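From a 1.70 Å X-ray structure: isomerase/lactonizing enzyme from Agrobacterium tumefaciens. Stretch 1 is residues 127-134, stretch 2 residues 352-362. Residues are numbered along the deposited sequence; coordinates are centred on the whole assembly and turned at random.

Stretch 1, residues 127-134: YRDKVLAY
Stretch 2 (352-362) PMDRDGFVHVP

The ring of Phe358 is clamped on both faces by side chains of the other stretch. Over one face lies Lys130, its CE 4.0 Å and its NZ 4.3 Å from the ring centroid; NZ sits only 6° off the ring normal, a cation-pi geometry. Over the opposite face, Leu132 CD2 stands 3.5 Å from the centroid, 15° off the normal.

The clamp follows from antiparallel register. Strands 130-134 and 358-360 run at 132° and pair Lys130 with His360, Val131 with Val359 and Leu132 with Phe358. Residues two apart on a strand share a face, so Lys130, Leu132, Phe358 and His360 project together, while Val131 and Val359 project from the other face. Val131 and Val359 form the hydrogen-bonded pair (Val131 N to Val359 O, 3.0 Å; Val359 N to Val131 O, 2.8 Å). The ladder extends through Val361 N to Asp129 O, 3.0 Å, and Ala133 N to Gly357 O, 3.2 Å. Two waters continue it: one donates to Asp129 O and Val361 O, another to Ala133 O and Gly357 O.

Lys130 (chi1 p, then t throughout) also lays CB over the His360 ring, 4.0 Å from its centroid. A third water accepts from Lys130 NZ and donates to Asp354 OD2, both at 2.8 Å. Phe358 is m with chi2 90°; Leu132 is m,t and His360 m, chi2 71°.

A type I turn, Asp354 to Gly357, leads into the second strand. Asp354 (chi1 p) braces it: OD1 accepts from Asp356 N at 2.7 Å and Phe358 N at 3.0 Å. Gly357 adopts phi/psi 91/13, where a CB would jam against the preceding carbonyl.

Ala133 CB points toward the second stretch, packing 3.7 Å from Val359 CG2 (chi1 t) and 4.2 Å from SE of selenomethionine Met353 (t,t,p).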

# COMPACT_ATOMS: atom_id res chain seq x y z
N TYR A 127 -8.51 -9.92 14.48
CA TYR A 127 -7.43 -10.74 15.00
C TYR A 127 -6.62 -9.92 16.00
O TYR A 127 -6.27 -10.42 17.06
CB TYR A 127 -6.49 -11.23 13.89
CG TYR A 127 -5.33 -12.02 14.46
CD1 TYR A 127 -5.54 -13.27 15.05
CD2 TYR A 127 -4.04 -11.49 14.49
CE1 TYR A 127 -4.50 -13.97 15.66
CE2 TYR A 127 -2.99 -12.19 15.09
CZ TYR A 127 -3.23 -13.42 15.68
OH TYR A 127 -2.21 -14.10 16.31
N ARG A 128 -6.34 -8.67 15.66
CA ARG A 128 -5.56 -7.79 16.54
C ARG A 128 -5.99 -6.32 16.45
O ARG A 128 -6.31 -5.81 15.38
CB ARG A 128 -4.07 -7.91 16.20
CG ARG A 128 -3.78 -7.72 14.71
CD ARG A 128 -2.36 -8.10 14.34
NE ARG A 128 -2.27 -8.36 12.90
CZ ARG A 128 -1.17 -8.75 12.27
NH1 ARG A 128 -0.04 -8.93 12.93
NH2 ARG A 128 -1.22 -8.99 10.96
N ASP A 129 -5.98 -5.63 17.60
CA ASP A 129 -6.37 -4.23 17.66
C ASP A 129 -5.19 -3.29 17.43
O ASP A 129 -5.37 -2.10 17.18
CB ASP A 129 -7.02 -3.92 19.00
CG ASP A 129 -8.22 -4.79 19.27
OD1 ASP A 129 -9.13 -4.85 18.41
OD2 ASP A 129 -8.26 -5.43 20.35
N LYS A 130 -3.99 -3.84 17.55
CA LYS A 130 -2.78 -3.06 17.32
C LYS A 130 -1.81 -3.96 16.59
O LYS A 130 -1.89 -5.18 16.68
CB LYS A 130 -2.17 -2.57 18.64
CG LYS A 130 -1.54 -3.66 19.51
CD LYS A 130 -0.85 -3.03 20.72
CE LYS A 130 -0.14 -4.07 21.56
NZ LYS A 130 0.52 -3.46 22.75
N VAL A 131 -0.89 -3.36 15.84
CA VAL A 131 0.07 -4.15 15.08
C VAL A 131 1.35 -3.37 14.86
O VAL A 131 1.33 -2.14 14.69
CB VAL A 131 -0.50 -4.56 13.70
CG1 VAL A 131 -0.81 -3.33 12.87
CG2 VAL A 131 0.49 -5.47 12.98
N LEU A 132 2.47 -4.08 14.86
CA LEU A 132 3.76 -3.46 14.63
C LEU A 132 3.80 -2.89 13.22
O LEU A 132 3.25 -3.48 12.29
CB LEU A 132 4.89 -4.48 14.78
CG LEU A 132 5.21 -5.03 16.17
CD1 LEU A 132 6.25 -6.13 16.04
CD2 LEU A 132 5.72 -3.91 17.07
N ALA A 133 4.45 -1.75 13.07
CA ALA A 133 4.58 -1.12 11.76
C ALA A 133 6.05 -0.89 11.47
O ALA A 133 6.84 -0.69 12.39
CB ALA A 133 3.83 0.21 11.74
N TYR A 134 6.43 -0.97 10.20
CA TYR A 134 7.82 -0.68 9.86
C TYR A 134 7.81 0.68 9.17
O TYR A 134 6.82 1.05 8.53
CB TYR A 134 8.44 -1.77 8.95
CG TYR A 134 7.83 -2.00 7.57
CD1 TYR A 134 8.11 -1.15 6.50
CD2 TYR A 134 7.05 -3.12 7.32
CE1 TYR A 134 7.62 -1.42 5.21
CE2 TYR A 134 6.56 -3.40 6.05
CZ TYR A 134 6.85 -2.55 5.00
OH TYR A 134 6.38 -2.86 3.75
N PRO A 352 -2.47 5.95 13.99
CA PRO A 352 -1.65 6.49 15.08
C PRO A 352 -0.70 5.41 15.58
O PRO A 352 -1.10 4.26 15.73
CB PRO A 352 -2.67 6.87 16.15
CG PRO A 352 -3.99 6.88 15.45
CD PRO A 352 -3.87 5.80 14.42
N MSE A 353 0.55 5.78 15.87
CA MSE A 353 1.51 4.80 16.36
C MSE A 353 2.09 5.21 17.71
O MSE A 353 2.50 6.37 17.88
CB MSE A 353 2.64 4.61 15.34
CG MSE A 353 3.59 3.47 15.69
SE MSE A 353 5.00 3.22 14.41
CE MSE A 353 6.19 4.63 15.02
N ASP A 354 2.11 4.29 18.67
CA ASP A 354 2.67 4.63 19.98
C ASP A 354 4.19 4.65 19.95
O ASP A 354 4.81 4.41 18.91
CB ASP A 354 2.15 3.70 21.09
CG ASP A 354 2.54 2.24 20.89
OD1 ASP A 354 3.63 1.96 20.36
OD2 ASP A 354 1.73 1.37 21.29
N ARG A 355 4.79 4.95 21.10
CA ARG A 355 6.24 5.04 21.21
C ARG A 355 6.95 3.69 21.15
O ARG A 355 8.18 3.63 21.13
CB ARG A 355 6.62 5.76 22.50
CG ARG A 355 6.01 7.14 22.64
CD ARG A 355 6.52 8.08 21.56
NE ARG A 355 7.97 8.26 21.64
CZ ARG A 355 8.67 9.03 20.82
NH1 ARG A 355 8.06 9.69 19.85
NH2 ARG A 355 9.99 9.12 20.96
N ASP A 356 6.17 2.61 21.13
CA ASP A 356 6.74 1.26 21.08
C ASP A 356 6.69 0.66 19.68
O ASP A 356 7.10 -0.48 19.47
CB ASP A 356 6.01 0.35 22.07
CG ASP A 356 6.34 0.67 23.52
OD1 ASP A 356 5.55 0.30 24.41
OD2 ASP A 356 7.41 1.27 23.76
N GLY A 357 6.17 1.43 18.72
CA GLY A 357 6.11 0.95 17.35
C GLY A 357 4.82 0.24 16.96
O GLY A 357 4.77 -0.42 15.92
N PHE A 358 3.79 0.35 17.79
CA PHE A 358 2.51 -0.28 17.48
C PHE A 358 1.49 0.72 16.98
O PHE A 358 1.27 1.76 17.60
CB PHE A 358 1.92 -0.98 18.72
CG PHE A 358 2.58 -2.28 19.07
CD1 PHE A 358 3.66 -2.31 19.94
CD2 PHE A 358 2.10 -3.48 18.54
CE1 PHE A 358 4.26 -3.52 20.28
CE2 PHE A 358 2.70 -4.69 18.88
CZ PHE A 358 3.78 -4.71 19.75
N VAL A 359 0.87 0.41 15.84
CA VAL A 359 -0.19 1.26 15.30
C VAL A 359 -1.48 0.73 15.90
O VAL A 359 -1.70 -0.49 15.94
CB VAL A 359 -0.26 1.15 13.75
CG1 VAL A 359 -1.61 1.68 13.25
CG2 VAL A 359 0.87 1.96 13.12
N HIS A 360 -2.33 1.62 16.40
CA HIS A 360 -3.60 1.23 17.00
C HIS A 360 -4.76 1.55 16.07
O HIS A 360 -4.97 2.71 15.71
CB HIS A 360 -3.80 1.95 18.34
CG HIS A 360 -2.87 1.50 19.41
ND1 HIS A 360 -1.53 1.79 19.41
CD2 HIS A 360 -3.09 0.74 20.51
CE1 HIS A 360 -0.95 1.24 20.46
NE2 HIS A 360 -1.88 0.59 21.15
N VAL A 361 -5.51 0.52 15.68
CA VAL A 361 -6.64 0.73 14.79
C VAL A 361 -7.69 1.58 15.49
O VAL A 361 -8.16 1.23 16.57
CB VAL A 361 -7.28 -0.60 14.36
CG1 VAL A 361 -8.28 -0.35 13.24
CG2 VAL A 361 -6.21 -1.60 13.93
N PRO A 362 -8.07 2.71 14.88
CA PRO A 362 -9.08 3.58 15.48
C PRO A 362 -10.38 2.84 15.76
O PRO A 362 -10.79 1.98 14.98
CB PRO A 362 -9.25 4.68 14.43
CG PRO A 362 -7.89 4.76 13.81
CD PRO A 362 -7.54 3.30 13.64
O HOH W 1 -6.96 -0.14 18.64
O HOH W 2 1.97 -1.01 22.76
O HOH W 3 7.43 -1.34 14.92